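Local coordinates for serpin B3 (Homo sapiens, PDB 4ZK0), which belongs to the serpin family, is also known as squamous cell carcinoma antigen 1, and probably inhibits papain-like cysteine proteases such as cathepsins, at residues His220-Glu225 and Gln273-Thr278; Val280-Pro285 and Glu361-Asn366; Trp186-Asn191 and Gln215-His220; Ile27-Ile32 and Leu382-Phe387. All coordinates share one frame; numbering follows the deposited sequence.

Interaction 1 of 4, residues His220-Glu225 and Gln273-Thr278. With ZN (zinc ion), chain C.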
# COMPACT_ATOMS: atom_id res chain seq x y z
N HIS A 220 -6.23 2.25 -22.85
CA HIS A 220 -4.89 2.73 -23.01
C HIS A 220 -3.87 1.56 -22.81
O HIS A 220 -3.89 0.86 -21.76
CB HIS A 220 -4.59 3.86 -22.02
CG HIS A 220 -5.50 5.04 -22.15
ND1 HIS A 220 -6.04 5.70 -21.07
CD2 HIS A 220 -5.98 5.66 -23.25
CE1 HIS A 220 -6.81 6.68 -21.49
NE2 HIS A 220 -6.79 6.68 -22.81
N PHE A 221 -2.98 1.44 -23.79
CA PHE A 221 -2.08 0.31 -24.01
C PHE A 221 -0.73 0.82 -24.51
O PHE A 221 -0.70 1.74 -25.30
CB PHE A 221 -2.68 -0.63 -25.07
CG PHE A 221 -1.74 -1.72 -25.52
CD1 PHE A 221 -1.71 -2.94 -24.87
CD2 PHE A 221 -0.91 -1.56 -26.61
CE1 PHE A 221 -0.88 -3.95 -25.28
CE2 PHE A 221 -0.07 -2.56 -27.03
CZ PHE A 221 -0.03 -3.76 -26.35
N ALA A 222 0.38 0.26 -24.02
CA ALA A 222 1.69 0.41 -24.71
C ALA A 222 2.49 -0.86 -24.71
O ALA A 222 2.45 -1.63 -23.69
CB ALA A 222 2.54 1.49 -24.06
N SER A 223 3.19 -1.10 -25.84
CA SER A 223 4.25 -2.11 -25.93
C SER A 223 5.59 -1.54 -25.50
O SER A 223 6.06 -0.58 -26.09
CB SER A 223 4.43 -2.60 -27.36
OG SER A 223 3.53 -3.65 -27.64
N LEU A 224 6.21 -2.14 -24.49
CA LEU A 224 7.54 -1.67 -24.04
C LEU A 224 8.59 -2.63 -24.63
O LEU A 224 9.08 -3.55 -23.97
CB LEU A 224 7.59 -1.55 -22.54
CG LEU A 224 6.33 -0.93 -21.95
CD1 LEU A 224 6.38 -1.11 -20.44
CD2 LEU A 224 6.12 0.53 -22.38
N GLU A 225 8.83 -2.44 -25.92
CA GLU A 225 9.86 -3.12 -26.73
C GLU A 225 11.20 -3.25 -26.02
O GLU A 225 11.88 -4.25 -26.17
CB GLU A 225 10.02 -2.41 -28.09
CG GLU A 225 10.36 -0.91 -28.03
CD GLU A 225 9.17 0.01 -27.68
OE1 GLU A 225 8.22 0.12 -28.49
OE2 GLU A 225 9.19 0.66 -26.61
N GLN A 273 0.55 10.13 -22.75
CA GLN A 273 1.42 10.45 -23.88
C GLN A 273 1.99 9.21 -24.52
O GLN A 273 1.91 9.06 -25.74
CB GLN A 273 2.54 11.38 -23.44
CG GLN A 273 2.12 12.83 -23.46
CD GLN A 273 3.19 13.75 -22.93
OE1 GLN A 273 4.04 13.35 -22.13
NE2 GLN A 273 3.15 15.00 -23.38
N ASN A 274 2.53 8.31 -23.69
CA ASN A 274 3.23 7.12 -24.18
C ASN A 274 2.36 5.88 -24.37
O ASN A 274 2.84 4.82 -24.67
CB ASN A 274 4.40 6.86 -23.26
CG ASN A 274 5.31 8.10 -23.12
OD1 ASN A 274 5.81 8.64 -24.12
ND2 ASN A 274 5.49 8.59 -21.90
N MET A 275 1.07 6.03 -24.18
CA MET A 275 0.13 4.97 -24.41
C MET A 275 -0.81 5.39 -25.52
O MET A 275 -0.74 6.53 -26.01
CB MET A 275 -0.66 4.70 -23.14
CG MET A 275 0.14 4.06 -22.05
SD MET A 275 -0.73 4.26 -20.49
CE MET A 275 -0.26 2.77 -19.68
N ARG A 276 -1.67 4.48 -25.95
CA ARG A 276 -2.59 4.75 -27.03
C ARG A 276 -3.85 3.94 -26.81
O ARG A 276 -3.77 2.81 -26.34
CB ARG A 276 -1.96 4.39 -28.37
CG ARG A 276 -0.79 5.28 -28.78
CD ARG A 276 0.20 4.60 -29.72
NE ARG A 276 1.37 5.46 -29.97
CZ ARG A 276 2.42 5.12 -30.72
NH1 ARG A 276 2.48 3.93 -31.31
NH2 ARG A 276 3.42 5.98 -30.88
N GLU A 277 -4.99 4.54 -27.13
CA GLU A 277 -6.27 3.86 -27.23
C GLU A 277 -6.09 2.67 -28.14
O GLU A 277 -5.66 2.82 -29.26
CB GLU A 277 -7.32 4.79 -27.83
CG GLU A 277 -7.80 5.88 -26.89
CD GLU A 277 -8.80 5.38 -25.87
OE1 GLU A 277 -9.14 4.17 -25.87
OE2 GLU A 277 -9.24 6.23 -25.07
N THR A 278 -6.44 1.48 -27.68
CA THR A 278 -6.21 0.26 -28.44
C THR A 278 -7.28 -0.75 -28.11
O THR A 278 -7.69 -0.88 -26.96
CB THR A 278 -4.83 -0.34 -28.10
OG1 THR A 278 -3.85 0.70 -28.07
CG2 THR A 278 -4.38 -1.35 -29.11
ZN ZN C . -8.65 7.28 -23.69
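A metal-bridged antiparallel strand pairing joins His-220-Glu-225, at the end of strand 206-224, to Gln-273-Thr-278, where strand 276-294 begins. His-220 and Glu-277 form a non-hydrogen-bonded pair, and their side chains meet at a zinc ion: His-220 NE2 binds it at 2.1 Å and Glu-277 OE2 at 1.8 Å, a short length for such a bond. The carboxylate plane is turned 62° from the imidazole, so the two groups converge on the metal without stacking. The Glu-277 chain folds at chi2 (-78°), which brings its carboxylate back toward His-220. On the other imidazole nitrogen, His-220 ND1 is hydrogen-bonded to Glu-233 of strand 229-235, a second-shell contact that fixes the ring's rotation and would probably strengthen it as a zinc ligand.

Next along the strands, Phe-221 and Arg-276 exchange two backbone hydrogen bonds, each 3.0 Å, Phe-221 N to Arg-276 O and Arg-276 N to Phe-221 O. Arg-276 O also accepts from Thr-278 OG1 at 2.7 Å; its two donors approach from opposite faces of the carbonyl plane. With OG1 beside its own backbone N, Thr-278 also lays this oxygen 3.5 Å from Phe-221 CB. Beyond the bonded pair the partner leaves strand geometry, yet Met-275, following a 3-10 turn, still rests CG on Ala-222 CB at 4.1 Å, and its side chain also touches Val-231. The arrangement is that of strands 2 and 3 of serpin sheet C, with a zinc ion bound by one residue from each strand.

Interaction 2 of 4, residues Val280-Pro285 and Glu361-Asn366. With ZN (zinc ion), chain B.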
# COMPACT_ATOMS: atom_id res chain seq x y z
N VAL A 280 -8.19 -4.25 -27.17
CA VAL A 280 -7.37 -5.24 -26.53
C VAL A 280 -8.25 -6.39 -26.14
O VAL A 280 -9.29 -6.19 -25.56
CB VAL A 280 -6.66 -4.67 -25.30
CG1 VAL A 280 -5.76 -5.73 -24.69
CG2 VAL A 280 -5.84 -3.45 -25.72
N ASP A 281 -7.82 -7.59 -26.54
CA ASP A 281 -8.36 -8.81 -26.01
C ASP A 281 -7.68 -9.06 -24.65
O ASP A 281 -6.56 -9.59 -24.56
CB ASP A 281 -8.09 -9.97 -27.00
CG ASP A 281 -8.72 -11.26 -26.54
OD1 ASP A 281 -9.79 -11.21 -25.90
OD2 ASP A 281 -8.15 -12.33 -26.80
N LEU A 282 -8.40 -8.69 -23.60
CA LEU A 282 -7.89 -8.72 -22.27
C LEU A 282 -8.40 -9.95 -21.60
O LEU A 282 -9.61 -10.13 -21.47
CB LEU A 282 -8.35 -7.50 -21.53
CG LEU A 282 -8.07 -7.46 -20.03
CD1 LEU A 282 -6.61 -7.48 -19.68
CD2 LEU A 282 -8.75 -6.26 -19.44
N HIS A 283 -7.45 -10.78 -21.16
CA HIS A 283 -7.74 -11.92 -20.33
C HIS A 283 -7.10 -11.62 -18.98
O HIS A 283 -5.86 -11.49 -18.86
CB HIS A 283 -7.11 -13.18 -20.91
CG HIS A 283 -7.76 -13.69 -22.15
ND1 HIS A 283 -7.60 -15.00 -22.58
CD2 HIS A 283 -8.60 -13.10 -23.02
CE1 HIS A 283 -8.29 -15.17 -23.69
NE2 HIS A 283 -8.91 -14.05 -23.98
N LEU A 284 -7.93 -11.48 -17.96
CA LEU A 284 -7.45 -11.16 -16.62
C LEU A 284 -8.07 -12.15 -15.62
O LEU A 284 -9.30 -12.31 -15.57
CB LEU A 284 -7.85 -9.73 -16.29
CG LEU A 284 -7.36 -9.18 -14.95
CD1 LEU A 284 -5.87 -8.80 -14.94
CD2 LEU A 284 -8.20 -7.98 -14.55
N PRO A 285 -7.25 -12.82 -14.84
CA PRO A 285 -7.79 -13.77 -13.87
C PRO A 285 -8.65 -13.12 -12.74
O PRO A 285 -8.39 -11.99 -12.30
CB PRO A 285 -6.55 -14.40 -13.26
CG PRO A 285 -5.47 -13.46 -13.49
CD PRO A 285 -5.81 -12.62 -14.67
N GLU A 361 -4.64 -5.94 -30.37
CA GLU A 361 -3.61 -6.40 -29.40
C GLU A 361 -4.18 -7.39 -28.36
O GLU A 361 -5.32 -7.41 -28.07
CB GLU A 361 -2.95 -5.22 -28.68
CG GLU A 361 -1.94 -4.46 -29.54
CD GLU A 361 -0.55 -5.09 -29.56
OE1 GLU A 361 -0.29 -6.02 -28.77
OE2 GLU A 361 0.30 -4.64 -30.35
N GLU A 362 -3.34 -8.25 -27.85
CA GLU A 362 -3.72 -9.22 -26.85
C GLU A 362 -3.05 -8.82 -25.55
O GLU A 362 -2.00 -8.26 -25.55
CB GLU A 362 -3.26 -10.61 -27.26
CG GLU A 362 -4.01 -11.19 -28.46
CD GLU A 362 -3.41 -12.51 -28.93
OE1 GLU A 362 -2.49 -13.02 -28.24
OE2 GLU A 362 -3.82 -13.04 -29.98
N PHE A 363 -3.70 -9.12 -24.45
CA PHE A 363 -3.12 -8.85 -23.17
C PHE A 363 -3.56 -9.97 -22.26
O PHE A 363 -4.56 -9.84 -21.60
CB PHE A 363 -3.57 -7.45 -22.66
CG PHE A 363 -2.70 -6.92 -21.54
CD1 PHE A 363 -1.56 -6.23 -21.82
CD2 PHE A 363 -3.03 -7.16 -20.23
CE1 PHE A 363 -0.77 -5.76 -20.78
CE2 PHE A 363 -2.25 -6.69 -19.19
CZ PHE A 363 -1.10 -6.02 -19.47
N HIS A 364 -2.82 -11.08 -22.26
CA HIS A 364 -3.26 -12.33 -21.64
C HIS A 364 -2.52 -12.58 -20.35
O HIS A 364 -1.36 -12.98 -20.34
CB HIS A 364 -3.07 -13.54 -22.60
CG HIS A 364 -3.95 -13.51 -23.82
ND1 HIS A 364 -3.81 -14.41 -24.86
CD2 HIS A 364 -4.98 -12.70 -24.15
CE1 HIS A 364 -4.75 -14.18 -25.76
NE2 HIS A 364 -5.46 -13.14 -25.37
N CYS A 365 -3.18 -12.33 -19.23
CA CYS A 365 -2.48 -12.38 -17.95
C CYS A 365 -2.43 -13.81 -17.39
O CYS A 365 -2.95 -14.08 -16.28
CB CYS A 365 -3.14 -11.40 -16.99
SG CYS A 365 -2.89 -9.68 -17.47
N ASN A 366 -1.77 -14.72 -18.12
CA ASN A 366 -1.69 -16.15 -17.69
C ASN A 366 -0.33 -16.54 -17.28
O ASN A 366 0.02 -17.72 -17.34
CB ASN A 366 -2.13 -17.12 -18.81
CG ASN A 366 -1.48 -16.79 -20.12
OD1 ASN A 366 -0.40 -16.16 -20.13
ND2 ASN A 366 -2.14 -17.07 -21.19
ZN ZN B . -10.10 -13.36 -25.61
O HOH W 1 -12.24 -12.60 -25.25
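Backbone bonding sets the frame, for strands 280-285 and 361-364 run parallel: Asp-281 N gives to Glu-361 O, Phe-363 N to Asp-281 O, His-283 N to Phe-363 O and Cys-365 N to His-283 O, the last at 2.8 Å.

On the polar face a zinc ion is held by both carboxylate oxygens of Asp-281, OD1 at 2.2 Å and OD2 at 2.5 Å, by His-283 NE2 at 2.1 Å and by a water. Asp-281 OD2 also accepts from His-364 NE2 at 3.2 Å; the bond lies near the imidazole plane but meets the carboxylate from above its own plane. The His-364 ring stacks face to face on that of His-283, planes 21° apart, while its opposite face carries Glu-362 CB.

Apolar contacts fill the other face. Val-280 CG1, anti to its backbone N, presses on Phe-363 CB at 3.4 Å, Leu-282 CD1 lies beside Phe-363 CD2, and Val-245 and Leu-247 of strand 241-248 touch the same phenylalanine.

Strand 280-285 thus carries the zinc ligands, while 361-364, strand 1 of serpin sheet C after the reactive-centre loop, backs them through His-364 from the second shell; zinc probably offsets the charge of Asp-281.

Interaction 3 of 4, residues Trp186-Asn191 and Gln215-His220. With ZN (zinc ion), chain C.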
# COMPACT_ATOMS: atom_id res chain seq x y z
N TRP A 186 -15.54 -1.77 -12.21
CA TRP A 186 -14.77 -1.49 -13.39
C TRP A 186 -15.55 -0.52 -14.28
O TRP A 186 -16.78 -0.54 -14.32
CB TRP A 186 -14.55 -2.74 -14.21
CG TRP A 186 -13.70 -3.74 -13.64
CD1 TRP A 186 -14.06 -5.02 -13.40
CD2 TRP A 186 -12.33 -3.63 -13.26
NE1 TRP A 186 -13.02 -5.71 -12.86
CE2 TRP A 186 -11.94 -4.88 -12.74
CE3 TRP A 186 -11.39 -2.59 -13.27
CZ2 TRP A 186 -10.67 -5.13 -12.26
CZ3 TRP A 186 -10.15 -2.83 -12.83
CH2 TRP A 186 -9.79 -4.10 -12.30
N GLU A 187 -14.85 0.31 -15.02
CA GLU A 187 -15.55 1.11 -15.98
C GLU A 187 -16.25 0.20 -17.01
O GLU A 187 -17.40 0.41 -17.36
CB GLU A 187 -14.59 1.98 -16.71
CG GLU A 187 -15.22 2.50 -17.95
CD GLU A 187 -15.09 3.95 -18.00
OE1 GLU A 187 -14.06 4.39 -18.55
OE2 GLU A 187 -15.96 4.61 -17.38
N LYS A 188 -15.55 -0.83 -17.47
CA LYS A 188 -16.13 -1.82 -18.35
C LYS A 188 -16.07 -3.16 -17.64
O LYS A 188 -15.00 -3.74 -17.52
CB LYS A 188 -15.31 -1.84 -19.62
CG LYS A 188 -15.62 -0.64 -20.49
CD LYS A 188 -14.39 -0.10 -21.19
CE LYS A 188 -14.77 0.90 -22.26
NZ LYS A 188 -13.56 1.17 -23.11
N LYS A 189 -17.20 -3.62 -17.15
CA LYS A 189 -17.27 -4.84 -16.41
C LYS A 189 -17.02 -6.04 -17.32
O LYS A 189 -17.30 -5.99 -18.48
CB LYS A 189 -18.63 -4.94 -15.75
CG LYS A 189 -18.83 -4.00 -14.57
CD LYS A 189 -20.12 -4.39 -13.89
CE LYS A 189 -20.35 -3.74 -12.55
NZ LYS A 189 -20.73 -2.31 -12.65
N PHE A 190 -16.48 -7.12 -16.78
CA PHE A 190 -16.36 -8.40 -17.50
C PHE A 190 -17.67 -9.14 -17.45
O PHE A 190 -18.45 -9.02 -16.51
CB PHE A 190 -15.30 -9.28 -16.88
CG PHE A 190 -13.91 -8.72 -17.01
CD1 PHE A 190 -13.42 -7.81 -16.08
CD2 PHE A 190 -13.10 -9.09 -18.06
CE1 PHE A 190 -12.14 -7.33 -16.18
CE2 PHE A 190 -11.82 -8.61 -18.17
CZ PHE A 190 -11.33 -7.71 -17.23
N ASN A 191 -17.95 -9.92 -18.48
CA ASN A 191 -19.14 -10.77 -18.46
C ASN A 191 -18.83 -12.09 -17.83
O ASN A 191 -17.96 -12.82 -18.31
CB ASN A 191 -19.72 -10.97 -19.83
CG ASN A 191 -21.13 -11.54 -19.76
OD1 ASN A 191 -21.42 -12.50 -19.03
ND2 ASN A 191 -22.03 -10.92 -20.48
N GLN A 215 -12.50 -10.07 -22.01
CA GLN A 215 -13.16 -8.89 -22.52
C GLN A 215 -12.41 -8.40 -23.75
O GLN A 215 -11.19 -8.44 -23.77
CB GLN A 215 -13.04 -7.81 -21.44
CG GLN A 215 -14.13 -6.83 -21.47
CD GLN A 215 -13.83 -5.70 -20.51
OE1 GLN A 215 -13.40 -5.91 -19.40
NE2 GLN A 215 -14.08 -4.51 -20.96
N TYR A 216 -13.12 -7.84 -24.70
CA TYR A 216 -12.48 -7.24 -25.85
C TYR A 216 -12.99 -5.83 -25.98
O TYR A 216 -14.12 -5.62 -26.40
CB TYR A 216 -12.77 -8.06 -27.11
CG TYR A 216 -12.09 -7.52 -28.36
CD1 TYR A 216 -10.73 -7.68 -28.53
CD2 TYR A 216 -12.80 -6.84 -29.36
CE1 TYR A 216 -10.08 -7.19 -29.65
CE2 TYR A 216 -12.16 -6.36 -30.50
CZ TYR A 216 -10.79 -6.54 -30.62
OH TYR A 216 -10.10 -6.10 -31.72
N THR A 217 -12.20 -4.85 -25.57
CA THR A 217 -12.65 -3.47 -25.59
C THR A 217 -11.42 -2.65 -25.69
O THR A 217 -10.32 -3.18 -25.60
CB THR A 217 -13.47 -3.10 -24.33
OG1 THR A 217 -12.63 -3.12 -23.16
CG2 THR A 217 -14.65 -4.04 -24.13
N SER A 218 -11.55 -1.34 -25.87
CA SER A 218 -10.36 -0.51 -25.94
C SER A 218 -9.94 0.09 -24.60
O SER A 218 -10.76 0.46 -23.75
CB SER A 218 -10.55 0.58 -26.97
OG SER A 218 -11.90 0.92 -26.93
N PHE A 219 -8.63 0.25 -24.47
CA PHE A 219 -7.99 0.64 -23.24
C PHE A 219 -6.75 1.37 -23.69
O PHE A 219 -6.26 1.08 -24.78
CB PHE A 219 -7.50 -0.59 -22.46
CG PHE A 219 -8.57 -1.47 -21.91
CD1 PHE A 219 -9.28 -1.11 -20.77
CD2 PHE A 219 -8.83 -2.69 -22.50
CE1 PHE A 219 -10.25 -1.97 -20.23
CE2 PHE A 219 -9.79 -3.55 -21.97
CZ PHE A 219 -10.52 -3.18 -20.85
N HIS A 220 -6.23 2.25 -22.85
CA HIS A 220 -4.89 2.73 -23.01
C HIS A 220 -3.87 1.56 -22.81
O HIS A 220 -3.89 0.86 -21.76
CB HIS A 220 -4.59 3.86 -22.02
CG HIS A 220 -5.50 5.04 -22.15
ND1 HIS A 220 -6.04 5.70 -21.07
CD2 HIS A 220 -5.98 5.66 -23.25
CE1 HIS A 220 -6.81 6.68 -21.49
NE2 HIS A 220 -6.79 6.68 -22.81
ZN ZN C . -8.65 7.28 -23.69
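Phe-190 offers one ring face to Gln-215, whose terminal amide stands almost upright over the ring centre, the two planes 85° apart. The glutamine's first carbon joins in, CB lying 3.6 Å from Phe-190 CE2. Extended beyond CG, the Gln-215 chain reaches out of strand 206-224 into the loop and crosses Lys-188 at about a right angle. In the loop, Phe-190 brings CE1 over the indole of Trp-186, 3.8 Å above its plane, while Trp-186 NE1 lies at the edge of the phenyl ring and donates to Thr-337 O. Leu-282 and Leu-284 of the neighbouring strand also touch Phe-190.

Farther along, Lys-188 runs past Thr-217 in the opposite direction, its CD 4.0 Å from Thr-217 OG1. The bend at chi2 (143°) is followed by a stretched tail that carries the ammonium to the backbone: Lys-188 NZ meets Ser-218 O at 3.0 Å in a weak hydrogen bond. Lys-188 NZ also lies 5.6 Å from the Phe-219 ring centroid, 19° off the ring normal, where any cation-pi attraction is weak at most.

The loop after strand 174-185 thus meets the sheet C strand mainly through van der Waals contact, with one weak bond from a long lysine side chain to a carbonyl.

Interaction 4 of 4, residues Ile27-Ile32 and Leu382-Phe387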
# COMPACT_ATOMS: atom_id res chain seq x y z
N ILE A 27 2.99 -10.71 -3.86
CA ILE A 27 3.36 -9.52 -3.11
C ILE A 27 2.26 -8.49 -3.33
O ILE A 27 1.72 -8.34 -4.44
CB ILE A 27 4.67 -8.95 -3.59
CG1 ILE A 27 5.83 -9.93 -3.32
CG2 ILE A 27 4.99 -7.63 -2.90
CD1 ILE A 27 7.12 -9.53 -4.00
N PHE A 28 1.83 -7.87 -2.24
CA PHE A 28 0.76 -6.89 -2.27
C PHE A 28 0.77 -6.05 -0.99
O PHE A 28 0.79 -6.57 0.15
CB PHE A 28 -0.61 -7.52 -2.45
CG PHE A 28 -1.69 -6.50 -2.74
CD1 PHE A 28 -1.69 -5.78 -3.96
CD2 PHE A 28 -2.64 -6.19 -1.78
CE1 PHE A 28 -2.63 -4.83 -4.19
CE2 PHE A 28 -3.56 -5.20 -2.00
CZ PHE A 28 -3.57 -4.52 -3.21
N TYR A 29 0.75 -4.75 -1.20
CA TYR A 29 0.86 -3.83 -0.12
C TYR A 29 0.33 -2.47 -0.54
O TYR A 29 0.17 -2.20 -1.73
CB TYR A 29 2.30 -3.78 0.41
CG TYR A 29 3.38 -3.32 -0.57
CD1 TYR A 29 3.93 -4.20 -1.48
CD2 TYR A 29 3.90 -2.06 -0.53
CE1 TYR A 29 4.93 -3.84 -2.36
CE2 TYR A 29 4.87 -1.66 -1.43
CZ TYR A 29 5.42 -2.58 -2.34
OH TYR A 29 6.43 -2.24 -3.25
N SER A 30 0.14 -1.62 0.46
CA SER A 30 -0.22 -0.23 0.28
C SER A 30 0.92 0.65 0.75
O SER A 30 1.10 0.81 1.97
CB SER A 30 -1.49 0.17 1.04
OG SER A 30 -1.78 1.55 0.79
N PRO A 31 1.72 1.18 -0.21
CA PRO A 31 2.78 2.06 0.16
C PRO A 31 2.26 3.32 0.86
O PRO A 31 2.87 3.78 1.84
CB PRO A 31 3.46 2.39 -1.18
CG PRO A 31 2.44 2.14 -2.22
CD PRO A 31 1.62 1.01 -1.67
N ILE A 32 1.15 3.86 0.39
CA ILE A 32 0.57 5.07 1.01
C ILE A 32 0.17 4.88 2.48
O ILE A 32 0.32 5.80 3.28
CB ILE A 32 -0.54 5.66 0.12
CG1 ILE A 32 -0.75 7.14 0.45
CG2 ILE A 32 -1.83 4.89 0.24
CD1 ILE A 32 0.52 7.97 0.28
N LEU A 382 -1.75 3.75 -4.66
CA LEU A 382 -2.40 3.41 -3.41
C LEU A 382 -2.04 1.99 -2.98
O LEU A 382 -1.86 1.70 -1.78
CB LEU A 382 -3.92 3.45 -3.60
CG LEU A 382 -4.45 4.84 -4.04
CD1 LEU A 382 -5.96 4.87 -4.06
CD2 LEU A 382 -3.99 5.93 -3.07
N PHE A 383 -1.95 1.12 -3.99
CA PHE A 383 -1.71 -0.31 -3.80
C PHE A 383 -0.81 -0.80 -4.92
O PHE A 383 -0.97 -0.38 -6.07
CB PHE A 383 -3.01 -1.10 -3.85
CG PHE A 383 -4.01 -0.75 -2.74
CD1 PHE A 383 -3.97 -1.37 -1.51
CD2 PHE A 383 -5.06 0.09 -2.99
CE1 PHE A 383 -4.91 -1.11 -0.54
CE2 PHE A 383 -5.99 0.38 -2.02
CZ PHE A 383 -5.93 -0.23 -0.80
N TYR A 384 0.16 -1.63 -4.57
CA TYR A 384 1.10 -2.23 -5.54
C TYR A 384 1.25 -3.72 -5.29
O TYR A 384 1.24 -4.15 -4.14
CB TYR A 384 2.48 -1.60 -5.42
CG TYR A 384 3.46 -1.94 -6.56
CD1 TYR A 384 3.41 -1.22 -7.76
CD2 TYR A 384 4.45 -2.91 -6.42
CE1 TYR A 384 4.27 -1.50 -8.81
CE2 TYR A 384 5.36 -3.19 -7.46
CZ TYR A 384 5.25 -2.49 -8.64
OH TYR A 384 6.09 -2.70 -9.70
N GLY A 385 1.44 -4.49 -6.37
CA GLY A 385 1.55 -5.93 -6.22
C GLY A 385 2.15 -6.72 -7.36
O GLY A 385 2.36 -6.21 -8.51
N ARG A 386 2.50 -7.96 -7.02
CA ARG A 386 2.91 -8.95 -8.01
C ARG A 386 2.00 -10.12 -7.86
O ARG A 386 1.88 -10.64 -6.78
CB ARG A 386 4.38 -9.37 -7.84
CG ARG A 386 4.75 -10.68 -8.54
CD ARG A 386 6.24 -10.99 -8.39
NE ARG A 386 6.53 -11.72 -7.19
CZ ARG A 386 7.72 -11.80 -6.59
NH1 ARG A 386 8.77 -11.16 -7.00
NH2 ARG A 386 7.83 -12.56 -5.53
N PHE A 387 1.35 -10.51 -8.93
CA PHE A 387 0.66 -11.74 -8.94
C PHE A 387 1.47 -12.84 -9.67
O PHE A 387 1.54 -12.87 -10.92
CB PHE A 387 -0.69 -11.58 -9.58
CG PHE A 387 -1.56 -12.82 -9.43
CD1 PHE A 387 -2.10 -13.15 -8.21
CD2 PHE A 387 -1.74 -13.67 -10.48
CE1 PHE A 387 -2.85 -14.31 -8.04
CE2 PHE A 387 -2.51 -14.82 -10.35
CZ PHE A 387 -3.09 -15.14 -9.14
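Tyr-29 and Tyr-384 form one hydrogen-bonded antiparallel pair and Ile-27 and Arg-386 the other; Arg-386 N to Ile-27 O, at 2.7 Å, is the shortest of their four backbone bonds. Between them Phe-28 faces Gly-385, and the CA atoms come within 4.1 Å. The absent side chain leaves room for the Phe-28 ring, whose edge is turned to Gly-385 CA; Phe-28 CZ reaches Phe-383 CB at 3.5 Å. The two phenyl planes are nearly parallel yet slid apart.

On the opposite sheet face Ile-27 CD1 sits over the centre of the Arg-386 guanidinium, 3.5 Å from Arg-386 CZ. Bent at chi3 (88°), the arginine is placed and oriented by a salt bridge from NH1 to Glu-258 and by NH2 bonds to the carbonyls of Lys-23 and Asn-25.

Before helix 31-42, Ser-30 OG donates to Leu-382 O at 2.6 Å, nearly in line with the C=O, and accepts from Ser-33 N as N-cap. Leu-382 and Phe-383 make a classic beta bulge opposite Ile-373. Outside this shell, Tyr-29 OH bonds to Met-12 O of helix 4-22.

The Ser-30 hydroxyl, linking bulge to helix start, and Arg-386 NH1 and NH2, under an aliphatic lid, are thus each paired.

In the fold
Interactions 1, 2 and 3 lie on one side of the molecule and share sheet C; interaction 4 is 21 to 23 Å away, centre to centre, in the buried middle. Strand 206-224 serves interactions 1 and 3, which have His-220 in common, and strand 276-294 serves 1 and 2. Backbone bonds such as Leu-282 N to Gln-215 O (2.8 Å) join 3 to 2. Near the surface, zinc bridges two strands in 1 but sits on one in 2, whose partner adds a hydrogen bond and ring stack; 3 depends on aromatic cover and one weak lysine bond. Interaction 4 uses no metal: backbone bonds, ring packing beside a glycine and a buried arginine salt bridge hold it.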